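Local coordinates for protein nicotinate-nucleotide--dimethylbenzimidazole phosphoribosyltransferase (Thermus thermophilus HB8, PDB 1WX1) that probably catalyses the transfer of phosphoribose from nicotinate mononucleotide to 5,6-dimethylbenzimidazole, giving alpha-ribazole 5'-phosphate for cobalamin biosynthesis, at residues A52-S64 / V118-A130; A160-L174 / V225-Y237. All coordinates share one frame; numbering follows the deposited sequence.

Overall arrangement
Interactions 1 and 2 adjoin at the C-terminal ends of strands 47-54 and 157-163, neighbours in the parallel sheet, with their centres about 11 Å apart. Backbone pairing joins them, Ala52 N lying 2.8 Å from Gly161 O, and so does a probable hydrogen bond of 2.6 Å between His56 NE2 of interaction 1 and Glu229 OE2 of interaction 2. Interaction 2 is fully buried and closer to the predicted catalytic region: the side chain of Met163 is about 5 Å from that of Glu304, the probable proton acceptor. Interaction 1 lies farther out, where its 118-130 loop carries a sodium ion, about 13 Å from the side chain of Val225 in interaction 2.

Interaction 1: residues A52-S64 / V118-A130; sequences AAADHGVVAEGVS and VRPGTANLAQGPA. With NA (sodium ion), chain C.
Glu61 OE2 receives two amide N-H groups from the 118-130 loop. Asn124 ND2 reaches its anti lone pair at 2.8 Å, the carboxylate and amide planes being turned 47° apart. Gln127 NE2 comes from above the carboxylate plane at 3.1 Å, in a nearly straight bond. Chi1 of -63° sets Glu61 CG beside its backbone N and against Ala126 CB, 3.8 Å away; the bend at chi2 brings the carboxylate to the amides. Val58 CG2 packs on Leu125 CG. Toward the strand end, Thr122 N donates to Asp55 O at 3.1 Å, and Gly57 N to Thr122 OG1 at 3.3 Å. A side chain at Gly57 would collide with the loop.

In the second shell, Asn124 OD1 accepts from Ala126 N, closing an Asx turn, while one water joins His56 ND1 to Thr122 OG1 and another links Val58 N weakly to Ala123 O and Leu125 N. His56 NE2 turns instead to Glu229. Beyond the turn, Gln127 O binds the sodium ion at 2.5 Å, with three waters. Backbone and side-chain amides thus join the two loops beyond strands 47-54 and 113-115, and two neutral donors on one oxygen probably stabilise the Glu61 charge without a counter-ion from 118-130.

Interaction 2: residues A160-L174 / V225-Y237; sequences AGDMGIGNTTAAAAL and VGGLELVAIAGIY
Asn167 ND2 donates to Glu229 OE2 across the contact at 3.3 Å, meeting it on its anti side, somewhat out of the carboxylate plane. Within its own segment the same ND2 reaches the anti lone pair of Asp162 OD2 at 2.8 Å; both acceptors lie close to the amide plane. With CG placed between the backbone N and the carbonyl carbon (chi1 77°), the amide at the first turn of helix 167-174 swings back to the strand end. Glu229 OE2 also packs on Asn167 CB and takes a hydrogen bond from His56. Ala160 N makes a weak, bent hydrogen bond to Tyr237 OH, 3.4 Å away, a hydroxyl also hydrogen-bonded to Val248 O.

The rest is largely apolar packing. Helix 228-237 packs antiparallel (172°) against strand 160-163 of the parallel sheet, their axes 8.8 Å apart. Ala160 CB meets Ile233 CG2 at 3.9 Å, with Ile236 CG2 and the Tyr237 ring beside it, while Ile233 CD1 reaches Gly161 O and Asp162 CB. Helix 167-174, which follows that strand through a short turn, crosses helix 228-237 at -61°. Leu230 CD1 fits over Ala170 and Ala171, touching Ala171 N at 3.7 Å, and Ala173 CB sits against Val225 O, a buried carbonyl with no polar partner in the model.

An alanine in place of Asn167 would probably leave Asp162 OD2 and Glu229 OE2 without the donor they share, and the Asp162 carboxylate freer to turn. Asp162 OD2 and Glu229 OE2 are 5.6 Å apart, so the amide probably eases repulsion between like charges. Asp162 OD1 accepts from Glu304 N, so Asn167, by holding Asp162, may help indirectly to place the predicted proton acceptor.

Interaction 1: residues A52-S64 / V118-A130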
loop_
_atom_site.group_PDB
_atom_site.type_symbol
_atom_site.label_atom_id
_atom_site.label_comp_id
_atom_site.label_asym_id
_atom_site.label_seq_id
_atom_site.Cartn_x
_atom_site.Cartn_y
_atom_site.Cartn_z
ATOM N N ALA A 52 -16.053 15.769 1.753
ATOM C CA ALA A 52 -17.378 16.360 1.917
ATOM C C ALA A 52 -17.828 16.197 3.367
ATOM O O ALA A 52 -17.711 15.115 3.940
ATOM C CB ALA A 52 -18.367 15.685 0.972
ATOM N N ALA A 53 -18.352 17.270 3.954
ATOM C CA ALA A 53 -18.778 17.231 5.344
ATOM C C ALA A 53 -20.195 17.737 5.558
ATOM O O ALA A 53 -20.629 18.699 4.927
ATOM C CB ALA A 53 -17.810 18.048 6.205
ATOM N N ALA A 54 -20.906 17.080 6.467
ATOM C CA ALA A 54 -22.268 17.457 6.806
ATOM C C ALA A 54 -22.674 16.711 8.067
ATOM O O ALA A 54 -22.118 15.657 8.381
ATOM C CB ALA A 54 -23.221 17.111 5.660
ATOM N N ASP A 55 -23.643 17.260 8.788
ATOM C CA ASP A 55 -24.116 16.620 9.999
ATOM C C ASP A 55 -25.361 15.790 9.755
ATOM O O ASP A 55 -26.019 15.930 8.722
ATOM C CB ASP A 55 -24.329 17.661 11.093
ATOM C CG ASP A 55 -23.033 17.997 11.804
ATOM O OD1 ASP A 55 -22.620 19.177 11.805
ATOM O OD2 ASP A 55 -22.416 17.057 12.351
ATOM N N HIS A 56 -25.669 14.920 10.711
ATOM C CA HIS A 56 -26.793 13.999 10.599
ATOM C C HIS A 56 -27.755 14.053 11.785
ATOM O O HIS A 56 -27.332 13.967 12.938
ATOM C CB HIS A 56 -26.244 12.576 10.465
ATOM C CG HIS A 56 -25.347 12.386 9.285
ATOM N ND1 HIS A 56 -25.759 11.762 8.126
ATOM C CD2 HIS A 56 -24.064 12.768 9.065
ATOM C CE1 HIS A 56 -24.776 11.770 7.246
ATOM N NE2 HIS A 56 -23.734 12.376 7.794
ATOM N N GLY A 57 -29.047 14.181 11.497
ATOM C CA GLY A 57 -30.033 14.224 12.561
ATOM C C GLY A 57 -30.145 12.891 13.281
ATOM O O GLY A 57 -30.609 12.833 14.420
ATOM N N VAL A 58 -29.706 11.817 12.628
ATOM C CA VAL A 58 -29.787 10.486 13.225
ATOM C C VAL A 58 -28.916 10.325 14.476
ATOM O O VAL A 58 -29.030 9.329 15.190
ATOM C CB VAL A 58 -29.449 9.378 12.178
ATOM C CG1 VAL A 58 -27.956 9.306 11.937
ATOM C CG2 VAL A 58 -30.007 8.029 12.641
ATOM N N VAL A 59 -28.058 11.304 14.759
ATOM C CA VAL A 59 -27.227 11.216 15.954
ATOM C C VAL A 59 -28.128 11.187 17.185
ATOM O O VAL A 59 -27.713 10.757 18.256
ATOM C CB VAL A 59 -26.261 12.416 16.098
ATOM C CG1 VAL A 59 -25.227 12.392 14.976
ATOM C CG2 VAL A 59 -27.046 13.721 16.092
ATOM N N ALA A 60 -29.364 11.646 17.022
ATOM C CA ALA A 60 -30.311 11.669 18.129
ATOM C C ALA A 60 -30.708 10.254 18.554
ATOM O O ALA A 60 -31.284 10.061 19.627
ATOM C CB ALA A 60 -31.549 12.472 17.742
ATOM N N GLU A 61 -30.398 9.271 17.711
ATOM C CA GLU A 61 -30.717 7.875 18.001
ATOM C C GLU A 61 -29.605 7.183 18.793
ATOM O O GLU A 61 -29.659 5.971 19.027
ATOM C CB GLU A 61 -30.956 7.102 16.701
ATOM C CG GLU A 61 -32.138 7.587 15.868
ATOM C CD GLU A 61 -33.458 7.513 16.616
ATOM O OE1 GLU A 61 -33.690 6.502 17.306
ATOM O OE2 GLU A 61 -34.267 8.456 16.505
ATOM N N GLY A 62 -28.594 7.949 19.188
ATOM C CA GLY A 62 -27.493 7.393 19.956
ATOM C C GLY A 62 -26.685 6.370 19.178
ATOM O O GLY A 62 -26.366 5.295 19.694
ATOM N N VAL A 63 -26.342 6.705 17.940
ATOM C CA VAL A 63 -25.585 5.796 17.089
ATOM C C VAL A 63 -24.093 6.111 17.044
ATOM O O VAL A 63 -23.338 5.441 16.340
ATOM C CB VAL A 63 -26.136 5.803 15.648
ATOM C CG1 VAL A 63 -27.593 5.377 15.657
ATOM C CG2 VAL A 63 -25.991 7.197 15.035
ATOM N N SER A 64 -23.672 7.125 17.793
ATOM C CA SER A 64 -22.268 7.516 17.836
ATOM C C SER A 64 -21.830 7.947 19.232
ATOM O O SER A 64 -22.589 8.586 19.962
ATOM C CB SER A 64 -22.013 8.663 16.856
ATOM O OG SER A 64 -20.665 9.092 16.925
ATOM N N VAL A 118 -26.133 23.289 2.421
ATOM C CA VAL A 118 -27.497 23.129 1.924
ATOM C C VAL A 118 -28.487 23.390 3.062
ATOM O O VAL A 118 -29.510 24.061 2.887
ATOM C CB VAL A 118 -27.703 21.703 1.368
ATOM C CG1 VAL A 118 -29.166 21.492 0.978
ATOM C CG2 VAL A 118 -26.793 21.489 0.162
ATOM N N ARG A 119 -28.159 22.851 4.229
ATOM C CA ARG A 119 -28.963 23.015 5.433
ATOM C C ARG A 119 -28.072 22.592 6.593
ATOM O O ARG A 119 -27.058 21.921 6.385
ATOM C CB ARG A 119 -30.219 22.137 5.376
ATOM C CG ARG A 119 -29.962 20.688 4.989
ATOM C CD ARG A 119 -31.267 19.894 4.953
ATOM N NE ARG A 119 -31.808 19.678 6.296
ATOM C CZ ARG A 119 -33.055 19.294 6.552
ATOM N NH1 ARG A 119 -33.909 19.084 5.554
ATOM N NH2 ARG A 119 -33.445 19.104 7.805
ATOM N N PRO A 120 -28.423 22.989 7.825
ATOM C CA PRO A 120 -27.620 22.626 8.996
ATOM C C PRO A 120 -27.851 21.174 9.398
ATOM O O PRO A 120 -28.538 20.888 10.375
ATOM C CB PRO A 120 -28.102 23.616 10.055
ATOM C CG PRO A 120 -29.556 23.758 9.722
ATOM C CD PRO A 120 -29.531 23.888 8.201
ATOM N N GLY A 121 -27.264 20.259 8.635
ATOM C CA GLY A 121 -27.431 18.849 8.918
ATOM C C GLY A 121 -28.773 18.334 8.428
ATOM O O GLY A 121 -29.695 19.106 8.170
ATOM N N THR A 122 -28.886 17.020 8.297
ATOM C CA THR A 122 -30.125 16.403 7.839
ATOM C C THR A 122 -31.090 16.200 9.001
ATOM O O THR A 122 -30.720 16.350 10.168
ATOM C CB THR A 122 -29.866 15.014 7.263
ATOM O OG1 THR A 122 -29.136 14.252 8.232
ATOM C CG2 THR A 122 -29.072 15.091 5.963
ATOM N N ALA A 123 -32.330 15.858 8.667
ATOM C CA ALA A 123 -33.335 15.559 9.680
ATOM C C ALA A 123 -32.981 14.128 10.108
ATOM O O ALA A 123 -32.145 13.488 9.471
ATOM C CB ALA A 123 -34.739 15.602 9.065
ATOM N N ASN A 124 -33.607 13.634 11.175
ATOM C CA ASN A 124 -33.352 12.283 11.680
ATOM C C ASN A 124 -33.908 11.250 10.697
ATOM O O ASN A 124 -35.120 11.090 10.584
ATOM C CB ASN A 124 -34.030 12.106 13.043
ATOM C CG ASN A 124 -33.641 10.812 13.731
ATOM O OD1 ASN A 124 -33.164 9.871 13.098
ATOM N ND2 ASN A 124 -33.858 10.755 15.040
ATOM N N LEU A 125 -33.021 10.538 10.008
ATOM C CA LEU A 125 -33.441 9.549 9.013
ATOM C C LEU A 125 -34.254 8.383 9.576
ATOM O O LEU A 125 -34.930 7.672 8.830
ATOM C CB LEU A 125 -32.208 9.008 8.265
ATOM C CG LEU A 125 -31.217 8.134 9.040
ATOM C CD1 LEU A 125 -31.677 6.681 8.999
ATOM C CD2 LEU A 125 -29.831 8.248 8.409
ATOM N N ALA A 126 -34.185 8.173 10.888
ATOM C CA ALA A 126 -34.934 7.088 11.508
ATOM C C ALA A 126 -36.389 7.472 11.754
ATOM O O ALA A 126 -37.235 6.605 11.998
ATOM C CB ALA A 126 -34.281 6.682 12.832
ATOM N N GLN A 127 -36.681 8.767 11.676
ATOM C CA GLN A 127 -38.032 9.257 11.947
ATOM C C GLN A 127 -38.732 9.891 10.750
ATOM O O GLN A 127 -39.928 10.170 10.808
ATOM C CB GLN A 127 -37.985 10.272 13.093
ATOM C CG GLN A 127 -37.269 9.758 14.339
ATOM C CD GLN A 127 -37.981 8.585 14.989
ATOM O OE1 GLN A 127 -39.159 8.333 14.727
ATOM N NE2 GLN A 127 -37.269 7.856 15.829
ATOM N N GLY A 128 -37.990 10.130 9.675
ATOM C CA GLY A 128 -38.585 10.739 8.497
ATOM C C GLY A 128 -37.524 10.993 7.444
ATOM O O GLY A 128 -36.360 10.667 7.666
ATOM N N PRO A 129 -37.889 11.571 6.290
ATOM C CA PRO A 129 -36.903 11.841 5.236
ATOM C C PRO A 129 -35.749 12.699 5.741
ATOM O O PRO A 129 -35.958 13.704 6.426
ATOM C CB PRO A 129 -37.728 12.542 4.158
ATOM C CG PRO A 129 -38.833 13.192 4.942
ATOM C CD PRO A 129 -39.205 12.124 5.932
ATOM N N ALA A 130 -34.533 12.300 5.397
ATOM C CA ALA A 130 -33.347 13.020 5.833
ATOM C C ALA A 130 -33.274 14.423 5.243
ATOM O O ALA A 130 -32.827 15.358 5.908
ATOM C CB ALA A 130 -32.098 12.228 5.462
HETATM NA NA NA C . -41.485 11.637 12.045
HETATM O O HOH W 1 -28.441 11.688 7.512
HETATM O O HOH W 2 -30.289 11.573 9.786
HETATM O O HOH W 3 -43.202 9.550 11.512
HETATM O O HOH W 4 -42.149 12.325 9.514
HETATM O O HOH W 5 -39.592 13.507 12.128
#

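Interaction 2: residues A160-L174 / V225-Y237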
loop_
_atom_site.group_PDB
_atom_site.type_symbol
_atom_site.label_atom_id
_atom_site.label_comp_id
_atom_site.label_asym_id
_atom_site.label_seq_id
_atom_site.Cartn_x
_atom_site.Cartn_y
_atom_site.Cartn_z
ATOM N N ALA A 160 -12.580 10.787 -2.914
ATOM C CA ALA A 160 -13.547 11.529 -2.126
ATOM C C ALA A 160 -13.325 11.112 -0.682
ATOM O O ALA A 160 -12.863 9.998 -0.409
ATOM C CB ALA A 160 -14.979 11.200 -2.559
ATOM N N GLY A 161 -13.625 12.026 0.232
ATOM C CA GLY A 161 -13.486 11.750 1.649
ATOM C C GLY A 161 -14.778 12.167 2.329
ATOM O O GLY A 161 -15.545 12.966 1.777
ATOM N N ASP A 162 -15.023 11.641 3.523
ATOM C CA ASP A 162 -16.236 11.964 4.263
ATOM C C ASP A 162 -15.936 12.437 5.679
ATOM O O ASP A 162 -14.953 12.030 6.290
ATOM C CB ASP A 162 -17.107 10.721 4.396
ATOM C CG ASP A 162 -16.456 9.668 5.279
ATOM O OD1 ASP A 162 -15.372 9.162 4.901
ATOM O OD2 ASP A 162 -17.011 9.359 6.358
ATOM N N MET A 163 -16.794 13.303 6.198
ATOM C CA MET A 163 -16.665 13.756 7.575
ATOM C C MET A 163 -18.073 14.095 8.023
ATOM O O MET A 163 -18.695 15.026 7.510
ATOM C CB MET A 163 -15.756 14.976 7.701
ATOM C CG MET A 163 -15.525 15.422 9.162
ATOM S SD MET A 163 -14.792 14.145 10.256
ATOM C CE MET A 163 -16.007 14.065 11.600
ATOM N N GLY A 164 -18.582 13.314 8.966
ATOM C CA GLY A 164 -19.921 13.551 9.467
ATOM C C GLY A 164 -20.255 12.564 10.564
ATOM O O GLY A 164 -20.379 11.372 10.309
ATOM N N ILE A 165 -20.389 13.059 11.790
ATOM C CA ILE A 165 -20.722 12.197 12.917
ATOM C C ILE A 165 -22.069 11.540 12.637
ATOM O O ILE A 165 -23.040 12.216 12.307
ATOM C CB ILE A 165 -20.797 13.006 14.236
ATOM C CG1 ILE A 165 -19.419 13.592 14.567
ATOM C CG2 ILE A 165 -21.281 12.115 15.372
ATOM C CD1 ILE A 165 -18.311 12.558 14.652
ATOM N N GLY A 166 -22.104 10.216 12.749
ATOM C CA GLY A 166 -23.323 9.473 12.494
ATOM C C GLY A 166 -23.511 9.085 11.038
ATOM O O GLY A 166 -24.523 8.481 10.686
ATOM N N ASN A 167 -22.542 9.391 10.181
ATOM C CA ASN A 167 -22.737 9.064 8.775
ATOM C C ASN A 167 -22.624 7.583 8.399
ATOM O O ASN A 167 -23.003 7.201 7.295
ATOM C CB ASN A 167 -21.836 9.941 7.887
ATOM C CG ASN A 167 -20.391 9.504 7.875
ATOM O OD1 ASN A 167 -19.986 8.590 8.587
ATOM N ND2 ASN A 167 -19.595 10.169 7.046
ATOM N N THR A 168 -22.136 6.738 9.304
ATOM C CA THR A 168 -22.057 5.319 8.972
ATOM C C THR A 168 -23.472 4.733 9.014
ATOM O O THR A 168 -23.757 3.727 8.373
ATOM C CB THR A 168 -21.128 4.541 9.938
ATOM O OG1 THR A 168 -21.688 4.537 11.252
ATOM C CG2 THR A 168 -19.753 5.190 9.981
ATOM N N THR A 169 -24.366 5.372 9.761
ATOM C CA THR A 169 -25.738 4.900 9.823
ATOM C C THR A 169 -26.431 5.318 8.529
ATOM O O THR A 169 -27.136 4.520 7.912
ATOM C CB THR A 169 -26.487 5.481 11.045
ATOM O OG1 THR A 169 -25.877 4.991 12.243
ATOM C CG2 THR A 169 -27.949 5.051 11.037
ATOM N N ALA A 170 -26.216 6.564 8.113
ATOM C CA ALA A 170 -26.804 7.058 6.870
ATOM C C ALA A 170 -26.230 6.254 5.698
ATOM O O ALA A 170 -26.942 5.950 4.742
ATOM C CB ALA A 170 -26.492 8.548 6.683
ATOM N N ALA A 171 -24.944 5.918 5.777
ATOM C CA ALA A 171 -24.299 5.144 4.718
ATOM C C ALA A 171 -24.898 3.737 4.656
ATOM O O ALA A 171 -25.085 3.184 3.573
ATOM C CB ALA A 171 -22.798 5.067 4.962
ATOM N N ALA A 172 -25.197 3.166 5.822
ATOM C CA ALA A 172 -25.782 1.831 5.885
ATOM C C ALA A 172 -27.180 1.839 5.274
ATOM O O ALA A 172 -27.551 0.922 4.535
ATOM C CB ALA A 172 -25.843 1.349 7.333
ATOM N N ALA A 173 -27.950 2.880 5.577
ATOM C CA ALA A 173 -29.304 3.000 5.059
ATOM C C ALA A 173 -29.293 3.144 3.542
ATOM O O ALA A 173 -30.040 2.456 2.832
ATOM C CB ALA A 173 -30.006 4.198 5.695
ATOM N N LEU A 174 -28.440 4.037 3.050
ATOM C CA LEU A 174 -28.333 4.275 1.620
ATOM C C LEU A 174 -27.846 3.020 0.902
ATOM O O LEU A 174 -28.345 2.674 -0.171
ATOM C CB LEU A 174 -27.375 5.437 1.347
ATOM C CG LEU A 174 -27.145 5.782 -0.129
ATOM C CD1 LEU A 174 -28.479 6.103 -0.794
ATOM C CD2 LEU A 174 -26.199 6.974 -0.237
ATOM N N VAL A 225 -33.242 8.564 2.764
ATOM C CA VAL A 225 -32.504 7.844 3.792
ATOM C C VAL A 225 -31.022 8.131 3.965
ATOM O O VAL A 225 -30.402 7.563 4.857
ATOM C CB VAL A 225 -32.617 6.320 3.554
ATOM C CG1 VAL A 225 -34.050 5.947 3.188
ATOM C CG2 VAL A 225 -31.657 5.900 2.440
ATOM N N GLY A 226 -30.449 8.989 3.127
ATOM C CA GLY A 226 -29.021 9.244 3.217
ATOM C C GLY A 226 -28.554 10.472 3.968
ATOM O O GLY A 226 -29.201 10.928 4.914
ATOM N N GLY A 227 -27.399 10.980 3.542
ATOM C CA GLY A 227 -26.803 12.159 4.144
ATOM C C GLY A 227 -26.377 13.124 3.050
ATOM O O GLY A 227 -26.144 12.724 1.905
ATOM N N LEU A 228 -26.271 14.401 3.396
ATOM C CA LEU A 228 -25.884 15.418 2.426
ATOM C C LEU A 228 -24.501 15.208 1.820
ATOM O O LEU A 228 -24.326 15.365 0.613
ATOM C CB LEU A 228 -25.954 16.802 3.077
ATOM C CG LEU A 228 -27.381 17.247 3.415
ATOM C CD1 LEU A 228 -27.352 18.248 4.557
ATOM C CD2 LEU A 228 -28.042 17.849 2.168
ATOM N N GLU A 229 -23.520 14.865 2.652
ATOM C CA GLU A 229 -22.164 14.666 2.160
ATOM C C GLU A 229 -22.078 13.388 1.325
ATOM O O GLU A 229 -21.218 13.267 0.459
ATOM C CB GLU A 229 -21.154 14.628 3.326
ATOM C CG GLU A 229 -21.025 13.294 4.043
ATOM C CD GLU A 229 -22.043 13.107 5.146
ATOM O OE1 GLU A 229 -23.202 13.540 4.967
ATOM O OE2 GLU A 229 -21.681 12.510 6.185
ATOM N N LEU A 230 -22.973 12.435 1.574
ATOM C CA LEU A 230 -22.962 11.194 0.798
ATOM C C LEU A 230 -23.422 11.501 -0.628
ATOM O O LEU A 230 -22.893 10.957 -1.600
ATOM C CB LEU A 230 -23.881 10.138 1.439
ATOM C CG LEU A 230 -23.589 9.760 2.900
ATOM C CD1 LEU A 230 -24.473 8.581 3.308
ATOM C CD2 LEU A 230 -22.118 9.388 3.071
ATOM N N VAL A 231 -24.413 12.377 -0.748
ATOM C CA VAL A 231 -24.928 12.778 -2.050
ATOM C C VAL A 231 -23.868 13.644 -2.745
ATOM O O VAL A 231 -23.668 13.542 -3.954
ATOM C CB VAL A 231 -26.238 13.574 -1.900
ATOM C CG1 VAL A 231 -26.711 14.081 -3.258
ATOM C CG2 VAL A 231 -27.300 12.687 -1.261
ATOM N N ALA A 232 -23.195 14.496 -1.974
ATOM C CA ALA A 232 -22.146 15.345 -2.533
ATOM C C ALA A 232 -21.021 14.456 -3.059
ATOM O O ALA A 232 -20.411 14.749 -4.090
ATOM C CB ALA A 232 -21.606 16.293 -1.463
ATOM N N ILE A 233 -20.752 13.364 -2.348
ATOM C CA ILE A 233 -19.706 12.441 -2.760
ATOM C C ILE A 233 -20.057 11.818 -4.109
ATOM O O ILE A 233 -19.184 11.618 -4.954
ATOM C CB ILE A 233 -19.460 11.384 -1.664
ATOM C CG1 ILE A 233 -18.663 12.047 -0.528
ATOM C CG2 ILE A 233 -18.709 10.173 -2.229
ATOM C CD1 ILE A 233 -18.620 11.259 0.766
ATOM N N ALA A 234 -21.337 11.535 -4.323
ATOM C CA ALA A 234 -21.772 10.987 -5.606
ATOM C C ALA A 234 -21.457 12.027 -6.693
ATOM O O ALA A 234 -21.038 11.681 -7.800
ATOM C CB ALA A 234 -23.262 10.701 -5.573
ATOM N N GLY A 235 -21.656 13.303 -6.362
ATOM C CA GLY A 235 -21.380 14.371 -7.309
ATOM C C GLY A 235 -19.903 14.472 -7.636
ATOM O O GLY A 235 -19.521 14.724 -8.783
ATOM N N ILE A 236 -19.065 14.278 -6.624
ATOM C CA ILE A 236 -17.622 14.333 -6.815
ATOM C C ILE A 236 -17.203 13.264 -7.823
ATOM O O ILE A 236 -16.447 13.546 -8.757
ATOM C CB ILE A 236 -16.885 14.107 -5.472
ATOM C CG1 ILE A 236 -17.118 15.318 -4.561
ATOM C CG2 ILE A 236 -15.382 13.863 -5.710
ATOM C CD1 ILE A 236 -16.742 15.077 -3.102
ATOM N N TYR A 237 -17.709 12.044 -7.648
ATOM C CA TYR A 237 -17.356 10.955 -8.555
ATOM C C TYR A 237 -17.956 11.110 -9.955
ATOM O O TYR A 237 -17.309 10.773 -10.946
ATOM C CB TYR A 237 -17.749 9.602 -7.941
ATOM C CG TYR A 237 -16.820 9.154 -6.821
ATOM C CD1 TYR A 237 -17.319 8.836 -5.558
ATOM C CD2 TYR A 237 -15.443 9.056 -7.026
ATOM C CE1 TYR A 237 -16.473 8.437 -4.527
ATOM C CE2 TYR A 237 -14.585 8.654 -5.996
ATOM C CZ TYR A 237 -15.111 8.349 -4.749
ATOM O OH TYR A 237 -14.273 7.989 -3.719
#